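Long-range contact in serine Proteinase Inhibitor (SERPIN), Chain B (Thermobifida fusca, PDB 1MTP), which forms the C-terminal part of a serpin, which probably inhibits serine proteases by trapping them as they cleave its reactive-centre loop: residues R15-V20 with G31-P36. Numbering follows the deposited sequence.
Sequences RPFHIV and GSIADP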
ATOM      1  N   ARG B  15     -11.702  17.255  -8.205  1.00 10.46           N
ATOM      2  CA  ARG B  15     -10.499  17.281  -9.028  1.00 10.77           C
ATOM      3  C   ARG B  15      -9.502  16.326  -8.372  1.00 10.61           C
ATOM      4  O   ARG B  15      -9.749  15.858  -7.260  1.00  8.91           O
ATOM      5  CB  ARG B  15      -9.940  18.709  -9.143  1.00 11.47           C
ATOM      6  CG  ARG B  15      -9.718  19.462  -7.838  1.00 11.15           C
ATOM      7  CD  ARG B  15      -9.214  20.874  -8.152  1.00 11.88           C
ATOM      8  NE  ARG B  15      -9.224  21.763  -6.995  1.00 11.79           N
ATOM      9  CZ  ARG B  15      -8.272  21.813  -6.068  1.00 12.01           C
ATOM     10  NH1 ARG B  15      -7.211  21.022  -6.152  1.00 11.42           N
ATOM     11  NH2 ARG B  15      -8.385  22.660  -5.054  1.00 13.27           N
ATOM     12  N   PRO B  16      -8.378  16.012  -9.042  1.00 10.41           N
ATOM     13  CA  PRO B  16      -7.402  15.087  -8.452  1.00 10.22           C
ATOM     14  C   PRO B  16      -7.158  15.279  -6.961  1.00  9.79           C
ATOM     15  O   PRO B  16      -6.896  16.387  -6.494  1.00  9.71           O
ATOM     16  CB  PRO B  16      -6.157  15.320  -9.300  1.00 10.17           C
ATOM     17  CG  PRO B  16      -6.751  15.582 -10.651  1.00 11.17           C
ATOM     18  CD  PRO B  16      -7.862  16.561 -10.310  1.00 10.61           C
ATOM     19  N   PHE B  17      -7.243  14.180  -6.219  1.00  9.82           N
ATOM     20  CA  PHE B  17      -7.066  14.214  -4.775  1.00  8.97           C
ATOM     21  C   PHE B  17      -6.194  13.072  -4.281  1.00  9.30           C
ATOM     22  O   PHE B  17      -5.800  12.199  -5.051  1.00 10.43           O
ATOM     23  CB  PHE B  17      -8.427  14.141  -4.074  1.00 10.24           C
ATOM     24  CG  PHE B  17      -9.231  12.912  -4.418  1.00 10.51           C
ATOM     25  CD1 PHE B  17      -9.956  12.841  -5.606  1.00 10.36           C
ATOM     26  CD2 PHE B  17      -9.283  11.834  -3.539  1.00 11.09           C
ATOM     27  CE1 PHE B  17     -10.727  11.718  -5.909  1.00  9.43           C
ATOM     28  CE2 PHE B  17     -10.051  10.703  -3.834  1.00  9.73           C
ATOM     29  CZ  PHE B  17     -10.774  10.647  -5.020  1.00  9.57           C
ATOM     30  N   HIS B  18      -5.895  13.086  -2.988  1.00  9.33           N
ATOM     31  CA  HIS B  18      -5.083  12.036  -2.397  1.00  9.27           C
ATOM     32  C   HIS B  18      -5.860  11.404  -1.253  1.00  9.13           C
ATOM     33  O   HIS B  18      -6.642  12.070  -0.572  1.00  9.52           O
ATOM     34  CB  HIS B  18      -3.757  12.614  -1.905  1.00 10.73           C
ATOM     35  CG  HIS B  18      -3.007  13.356  -2.966  1.00 12.66           C
ATOM     36  ND1 HIS B  18      -3.223  14.691  -3.236  1.00 15.98           N
ATOM     37  CD2 HIS B  18      -2.095  12.933  -3.872  1.00 11.80           C
ATOM     38  CE1 HIS B  18      -2.476  15.056  -4.263  1.00 14.10           C
ATOM     39  NE2 HIS B  18      -1.782  14.007  -4.667  1.00 14.80           N
ATOM     40  N   ILE B  19      -5.652  10.112  -1.054  1.00  8.01           N
ATOM     41  CA  ILE B  19      -6.360   9.399  -0.012  1.00  8.66           C
ATOM     42  C   ILE B  19      -5.393   8.540   0.791  1.00  7.95           C
ATOM     43  O   ILE B  19      -4.503   7.896   0.234  1.00  8.28           O
ATOM     44  CB  ILE B  19      -7.494   8.539  -0.637  1.00  8.66           C
ATOM     45  CG1 ILE B  19      -8.322   7.867   0.457  1.00 11.09           C
ATOM     46  CG2 ILE B  19      -6.910   7.517  -1.594  1.00 11.20           C
ATOM     47  CD1 ILE B  19      -9.617   7.261  -0.066  1.00 12.59           C
ATOM     48  N   VAL B  20      -5.568   8.558   2.108  1.00  8.19           N
ATOM     49  CA  VAL B  20      -4.712   7.806   3.012  1.00  8.93           C
ATOM     50  C   VAL B  20      -5.562   6.923   3.919  1.00  8.41           C
ATOM     51  O   VAL B  20      -6.293   7.432   4.763  1.00  9.40           O
ATOM     52  CB  VAL B  20      -3.887   8.758   3.913  1.00  9.02           C
ATOM     53  CG1 VAL B  20      -2.886   7.962   4.742  1.00  9.43           C
ATOM     54  CG2 VAL B  20      -3.179   9.805   3.066  1.00  9.84           C
ATOM     55  N   GLY B  31      -3.199   6.598  -2.098  1.00  7.90           N
ATOM     56  CA  GLY B  31      -3.530   6.826  -3.481  1.00  9.17           C
ATOM     57  C   GLY B  31      -3.663   8.272  -3.879  1.00  9.15           C
ATOM     58  O   GLY B  31      -3.887   9.162  -3.055  1.00  9.11           O
ATOM     59  N   SER B  32      -3.475   8.491  -5.174  1.00  8.84           N
ATOM     60  CA  SER B  32      -3.629   9.790  -5.803  1.00  9.57           C
ATOM     61  C   SER B  32      -4.623   9.419  -6.895  1.00  9.38           C
ATOM     62  O   SER B  32      -4.303   8.646  -7.802  1.00  9.95           O
ATOM     63  CB  SER B  32      -2.308  10.276  -6.397  1.00 10.39           C
ATOM     64  OG  SER B  32      -1.398  10.628  -5.365  1.00 12.61           O
ATOM     65  N   ILE B  33      -5.837   9.946  -6.782  1.00  9.34           N
ATOM     66  CA  ILE B  33      -6.913   9.629  -7.711  1.00  9.89           C
ATOM     67  C   ILE B  33      -7.168  10.773  -8.681  1.00 10.07           C
ATOM     68  O   ILE B  33      -7.396  11.910  -8.262  1.00 10.67           O
ATOM     69  CB  ILE B  33      -8.202   9.312  -6.921  1.00 11.15           C
ATOM     70  CG1 ILE B  33      -7.883   8.328  -5.784  1.00 11.82           C
ATOM     71  CG2 ILE B  33      -9.261   8.742  -7.848  1.00 12.03           C
ATOM     72  CD1 ILE B  33      -7.269   7.012  -6.238  1.00 13.32           C
ATOM     73  N   ALA B  34      -7.139  10.471  -9.977  1.00 10.92           N
ATOM     74  CA  ALA B  34      -7.332  11.501 -10.994  1.00 11.65           C
ATOM     75  C   ALA B  34      -8.515  11.297 -11.936  1.00 12.27           C
ATOM     76  O   ALA B  34      -9.034  12.265 -12.486  1.00 12.37           O
ATOM     77  CB  ALA B  34      -6.055  11.649 -11.807  1.00 13.83           C
ATOM     78  N   ASP B  35      -8.934  10.052 -12.129  1.00 12.64           N
ATOM     79  CA  ASP B  35     -10.049   9.757 -13.029  1.00 14.50           C
ATOM     80  C   ASP B  35     -10.917   8.675 -12.388  1.00 14.11           C
ATOM     81  O   ASP B  35     -10.761   7.492 -12.676  1.00 14.84           O
ATOM     82  CB  ASP B  35      -9.502   9.267 -14.373  1.00 17.46           C
ATOM     83  CG  ASP B  35     -10.484   9.463 -15.513  1.00 20.95           C
ATOM     84  OD1 ASP B  35     -11.659   9.083 -15.359  1.00 23.75           O
ATOM     85  OD2 ASP B  35     -10.071   9.996 -16.568  1.00 25.12           O
ATOM     86  N   PRO B  36     -11.856   9.076 -11.517  1.00 14.09           N
ATOM     87  CA  PRO B  36     -12.770   8.176 -10.798  1.00 13.88           C
ATOM     88  C   PRO B  36     -13.587   7.197 -11.639  1.00 14.29           C
ATOM     89  O   PRO B  36     -14.391   7.605 -12.482  1.00 13.22           O
ATOM     90  CB  PRO B  36     -13.680   9.141 -10.033  1.00 15.44           C
ATOM     91  CG  PRO B  36     -12.847  10.372  -9.882  1.00 16.79           C
ATOM     92  CD  PRO B  36     -12.178  10.483 -11.219  1.00 15.09           C
TER
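P16, just ahead of its strand, meets A34, just past the end of the partner strand. Its ring carbon CG lies 4.2 Å from A34 CB, a light apolar touch. P16 CA also makes a CA-H...O contact with I33 O. The same carbonyl oxygen takes the amide of F17, with F17 N to I33 O at 3.1 Å. F17 O accepts I33 N in return at 2.8 Å, so two bonds join this pair. The F17 ring then covers the I33 side chain on the same face of the sheet. With CG between its own backbone N and carbonyl carbon (chi1 58°), the F17 ring is carried out from the strand over I33. I33 CB stands over one ring face, 3.8 Å from the centroid and offset toward the rim, a CH-pi contact. I33 CG1 and CG2 also touch the ring, both near CZ. An alanine at F17 would probably open a gap beside I33 and cost its branches this aromatic cover. H18 faces the other way and lies beside S32 in a non-hydrogen-bonded pair. S32 OG is hydrogen-bonded to a polar side chain of the other protein chain. I19 returns to the face of F17. I19 N donates to G31 O at 2.8 Å. G31 N donates back to I19 O at 3.0 Å. I19 CG2 rests against the G31 backbone, 3.7 Å from G31 O. Strands 17-23 and 26-33 thus form an antiparallel beta hairpin. The other protein chain extends its sheet, consistent with a cleaved serpin whose two pieces share one fold.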